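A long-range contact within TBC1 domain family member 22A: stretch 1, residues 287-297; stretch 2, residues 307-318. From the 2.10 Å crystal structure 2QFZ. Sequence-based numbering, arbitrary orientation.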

# COMPACT_ATOMS: atom_id res chain seq x y z
N ALA A 287 1.85 4.48 -16.00
CA ALA A 287 2.58 3.32 -16.56
C ALA A 287 1.74 2.02 -16.59
O ALA A 287 1.83 1.21 -17.53
CB ALA A 287 3.91 3.13 -15.85
N PHE A 288 0.92 1.83 -15.58
CA PHE A 288 0.07 0.65 -15.52
C PHE A 288 -0.95 0.66 -16.66
O PHE A 288 -1.15 -0.36 -17.35
CB PHE A 288 -0.63 0.59 -14.15
CG PHE A 288 -1.29 -0.68 -13.84
CD1 PHE A 288 -0.57 -1.88 -13.82
CD2 PHE A 288 -2.64 -0.71 -13.53
CE1 PHE A 288 -1.20 -3.09 -13.48
CE2 PHE A 288 -3.27 -1.92 -13.19
CZ PHE A 288 -2.57 -3.10 -13.17
N LEU A 289 -1.56 1.81 -16.89
CA LEU A 289 -2.49 1.96 -17.99
C LEU A 289 -1.84 1.69 -19.39
O LEU A 289 -2.36 0.91 -20.19
CB LEU A 289 -3.16 3.34 -17.92
CG LEU A 289 -4.35 3.61 -18.83
CD1 LEU A 289 -5.50 2.64 -18.63
CD2 LEU A 289 -4.79 5.04 -18.61
N VAL A 290 -0.70 2.32 -19.65
CA VAL A 290 -0.11 2.26 -20.96
C VAL A 290 0.66 0.97 -21.21
O VAL A 290 0.94 0.69 -22.36
CB VAL A 290 0.69 3.56 -21.36
CG1 VAL A 290 -0.23 4.79 -21.30
CG2 VAL A 290 1.95 3.79 -20.55
N ARG A 291 0.92 0.18 -20.16
CA ARG A 291 1.40 -1.20 -20.27
C ARG A 291 0.46 -2.05 -21.15
O ARG A 291 0.92 -2.89 -21.92
CB ARG A 291 1.60 -1.82 -18.86
CG ARG A 291 1.66 -3.36 -18.76
CD ARG A 291 2.99 -3.98 -19.23
NE ARG A 291 2.91 -5.45 -19.17
CZ ARG A 291 2.36 -6.24 -20.10
NH1 ARG A 291 1.82 -5.73 -21.20
NH2 ARG A 291 2.35 -7.56 -19.94
N TRP A 292 -0.86 -1.81 -21.08
CA TRP A 292 -1.79 -2.58 -21.96
C TRP A 292 -2.36 -1.75 -23.07
O TRP A 292 -3.50 -1.95 -23.49
CB TRP A 292 -2.91 -3.19 -21.15
CG TRP A 292 -2.45 -4.37 -20.37
CD1 TRP A 292 -2.27 -5.67 -20.83
CD2 TRP A 292 -2.10 -4.39 -19.01
NE1 TRP A 292 -1.84 -6.47 -19.83
CE2 TRP A 292 -1.72 -5.71 -18.69
CE3 TRP A 292 -2.06 -3.41 -18.02
CZ2 TRP A 292 -1.32 -6.07 -17.42
CZ3 TRP A 292 -1.67 -3.77 -16.79
CH2 TRP A 292 -1.29 -5.09 -16.49
N ARG A 293 -1.58 -0.81 -23.56
CA ARG A 293 -2.07 0.06 -24.58
C ARG A 293 -2.58 -0.75 -25.79
O ARG A 293 -3.58 -0.36 -26.39
CB ARG A 293 -1.03 1.10 -24.97
CG ARG A 293 0.26 0.58 -25.56
CD ARG A 293 1.19 1.75 -25.97
NE ARG A 293 0.48 2.86 -26.61
CZ ARG A 293 0.19 2.96 -27.92
NH1 ARG A 293 0.53 2.02 -28.80
NH2 ARG A 293 -0.46 4.04 -28.35
N LYS A 294 -1.92 -1.87 -26.11
CA LYS A 294 -2.27 -2.72 -27.27
C LYS A 294 -3.66 -3.33 -27.13
O LYS A 294 -4.49 -3.20 -28.02
CB LYS A 294 -1.22 -3.85 -27.42
CG LYS A 294 -1.57 -4.99 -28.43
N GLU A 295 -3.90 -4.01 -26.02
CA GLU A 295 -5.22 -4.54 -25.71
C GLU A 295 -6.34 -3.47 -25.54
O GLU A 295 -7.48 -3.75 -25.87
CB GLU A 295 -5.15 -5.42 -24.46
CG GLU A 295 -4.29 -6.68 -24.61
CD GLU A 295 -2.85 -6.54 -24.11
OE1 GLU A 295 -2.21 -5.47 -24.28
OE2 GLU A 295 -2.35 -7.55 -23.54
N ILE A 296 -6.01 -2.28 -25.02
CA ILE A 296 -6.94 -1.14 -24.92
C ILE A 296 -7.39 -0.65 -26.29
O ILE A 296 -8.57 -0.54 -26.57
CB ILE A 296 -6.31 0.08 -24.13
CG1 ILE A 296 -6.20 -0.21 -22.64
CG2 ILE A 296 -7.12 1.39 -24.34
CD1 ILE A 296 -5.32 0.82 -21.87
N LEU A 297 -6.43 -0.32 -27.13
CA LEU A 297 -6.67 0.18 -28.47
C LEU A 297 -7.35 -0.82 -29.46
O LEU A 297 -7.96 -0.39 -30.44
CB LEU A 297 -5.35 0.66 -29.05
CG LEU A 297 -4.75 1.90 -28.35
CD1 LEU A 297 -3.23 2.06 -28.68
CD2 LEU A 297 -5.51 3.13 -28.72
N LEU A 307 -14.62 -3.37 -18.39
CA LEU A 307 -14.35 -4.65 -17.69
C LEU A 307 -12.89 -5.02 -17.64
O LEU A 307 -12.44 -5.47 -16.60
CB LEU A 307 -15.11 -5.83 -18.28
CG LEU A 307 -16.61 -5.81 -17.93
CD1 LEU A 307 -17.38 -6.52 -19.05
CD2 LEU A 307 -16.92 -6.42 -16.54
N PHE A 308 -12.19 -4.85 -18.76
CA PHE A 308 -10.76 -5.11 -18.91
C PHE A 308 -9.92 -4.19 -17.99
O PHE A 308 -9.05 -4.65 -17.27
CB PHE A 308 -10.35 -4.90 -20.39
CG PHE A 308 -8.90 -5.12 -20.66
CD1 PHE A 308 -8.36 -6.41 -20.63
CD2 PHE A 308 -8.05 -4.06 -20.96
CE1 PHE A 308 -7.01 -6.63 -20.87
CE2 PHE A 308 -6.69 -4.27 -21.19
CZ PHE A 308 -6.18 -5.59 -21.16
N LEU A 309 -10.21 -2.88 -18.02
CA LEU A 309 -9.45 -1.89 -17.24
C LEU A 309 -9.64 -2.13 -15.73
O LEU A 309 -8.76 -1.79 -14.92
CB LEU A 309 -9.90 -0.48 -17.59
CG LEU A 309 -9.46 0.09 -18.95
CD1 LEU A 309 -10.20 1.39 -19.33
CD2 LEU A 309 -7.97 0.35 -18.93
N GLN A 310 -10.79 -2.69 -15.37
CA GLN A 310 -11.14 -3.02 -14.00
C GLN A 310 -10.66 -4.40 -13.62
O GLN A 310 -10.78 -4.77 -12.48
CB GLN A 310 -12.66 -2.96 -13.81
CG GLN A 310 -13.24 -1.61 -13.77
CD GLN A 310 -14.76 -1.60 -13.65
OE1 GLN A 310 -15.43 -2.56 -14.02
NE2 GLN A 310 -15.31 -0.49 -13.16
N ASN A 311 -10.14 -5.17 -14.58
CA ASN A 311 -9.74 -6.57 -14.35
C ASN A 311 -8.51 -6.92 -15.15
O ASN A 311 -8.49 -7.89 -15.89
CB ASN A 311 -10.86 -7.53 -14.74
CG ASN A 311 -12.11 -7.36 -13.89
OD1 ASN A 311 -12.23 -7.96 -12.81
ND2 ASN A 311 -13.08 -6.59 -14.39
N LEU A 312 -7.45 -6.12 -15.00
CA LEU A 312 -6.27 -6.29 -15.83
C LEU A 312 -5.61 -7.65 -15.52
O LEU A 312 -5.64 -8.10 -14.37
CB LEU A 312 -5.31 -5.11 -15.66
CG LEU A 312 -5.81 -3.80 -16.32
CD1 LEU A 312 -4.95 -2.64 -15.91
CD2 LEU A 312 -5.86 -3.88 -17.84
N PRO A 313 -5.08 -8.34 -16.55
CA PRO A 313 -4.57 -9.70 -16.34
C PRO A 313 -3.18 -9.74 -15.66
O PRO A 313 -2.15 -9.72 -16.32
CB PRO A 313 -4.53 -10.29 -17.78
CG PRO A 313 -5.03 -9.20 -18.69
CD PRO A 313 -4.90 -7.92 -17.95
N THR A 314 -3.18 -9.75 -14.34
CA THR A 314 -1.95 -9.64 -13.56
C THR A 314 -1.79 -10.80 -12.55
O THR A 314 -0.86 -10.79 -11.75
CB THR A 314 -1.96 -8.34 -12.74
OG1 THR A 314 -3.10 -8.34 -11.87
CG2 THR A 314 -1.96 -7.14 -13.63
N ALA A 315 -2.66 -11.80 -12.60
CA ALA A 315 -2.57 -12.92 -11.64
C ALA A 315 -1.21 -13.66 -11.74
O ALA A 315 -0.75 -14.28 -10.79
CB ALA A 315 -3.73 -13.85 -11.85
N HIS A 316 -0.56 -13.58 -12.88
CA HIS A 316 0.70 -14.27 -13.10
C HIS A 316 1.91 -13.36 -12.87
O HIS A 316 3.04 -13.78 -13.10
CB HIS A 316 0.73 -14.85 -14.51
CG HIS A 316 0.69 -13.81 -15.58
ND1 HIS A 316 -0.48 -13.27 -16.05
CD2 HIS A 316 1.68 -13.19 -16.27
CE1 HIS A 316 -0.22 -12.37 -16.98
NE2 HIS A 316 1.09 -12.31 -17.14
N TRP A 317 1.68 -12.13 -12.45
CA TRP A 317 2.76 -11.16 -12.36
C TRP A 317 3.78 -11.50 -11.27
O TRP A 317 3.43 -12.02 -10.24
CB TRP A 317 2.20 -9.73 -12.17
CG TRP A 317 2.00 -9.02 -13.45
CD1 TRP A 317 1.74 -9.58 -14.68
CD2 TRP A 317 2.02 -7.61 -13.65
NE1 TRP A 317 1.62 -8.61 -15.61
CE2 TRP A 317 1.79 -7.38 -15.02
CE3 TRP A 317 2.19 -6.51 -12.80
CZ2 TRP A 317 1.74 -6.11 -15.56
CZ3 TRP A 317 2.16 -5.23 -13.36
CH2 TRP A 317 1.93 -5.04 -14.71
N ASP A 318 5.05 -11.21 -11.56
CA ASP A 318 6.18 -11.47 -10.65
C ASP A 318 7.05 -10.22 -10.55
O ASP A 318 6.65 -9.14 -11.02
CB ASP A 318 7.00 -12.73 -11.07
CG ASP A 318 7.58 -12.67 -12.52
OD1 ASP A 318 7.37 -13.65 -13.28
OD2 ASP A 318 8.26 -11.68 -12.90

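The two stretches meet through a predominantly side-chain, largely apolar and aromatic contact centred on Trp 292, with no hydrogen bond crossing between them and 534 Å² buried. Stretch 1 is helical on both sides of Trp 292, which occupies the N-cap position of the second helical segment; stretch 2 begins in a helix and later runs as loop into a type I turn from Thr 314 to Trp 317. The backbones stay well apart, with Leu 289 CA 8.0 Å from Leu 309 CA and Trp 292 CA 8.5 Å from Leu 312 CA, a gap that side chains fill. Leu 312 lies over one face of the Trp 292 indole, its CB 4.2 Å from the six-membered ring centroid in a CH-pi contact; its CD1 touches both rings, 3.3 Å from Phe 288 CE2 and 3.6 Å from Trp 292 CZ3. Phe 308 turns its edge toward the Trp 292 face, planes at 88°, and its CZ also meets the aliphatic CB of Glu 295 at 3.5 Å. The indoles of Trp 292 and Trp 317 are nearly parallel but slid apart, so they barely overlap; Trp 292 CH2 lies 3.3 Å from Trp 317 CZ2. Leu 289 CD1 packs on Leu 309 CD2 at 3.4 Å, and Ile 296 CD1 approaches Leu 309 CD2 at 4.0 Å. Burial leaves Trp 317 NE1 without a modelled partner.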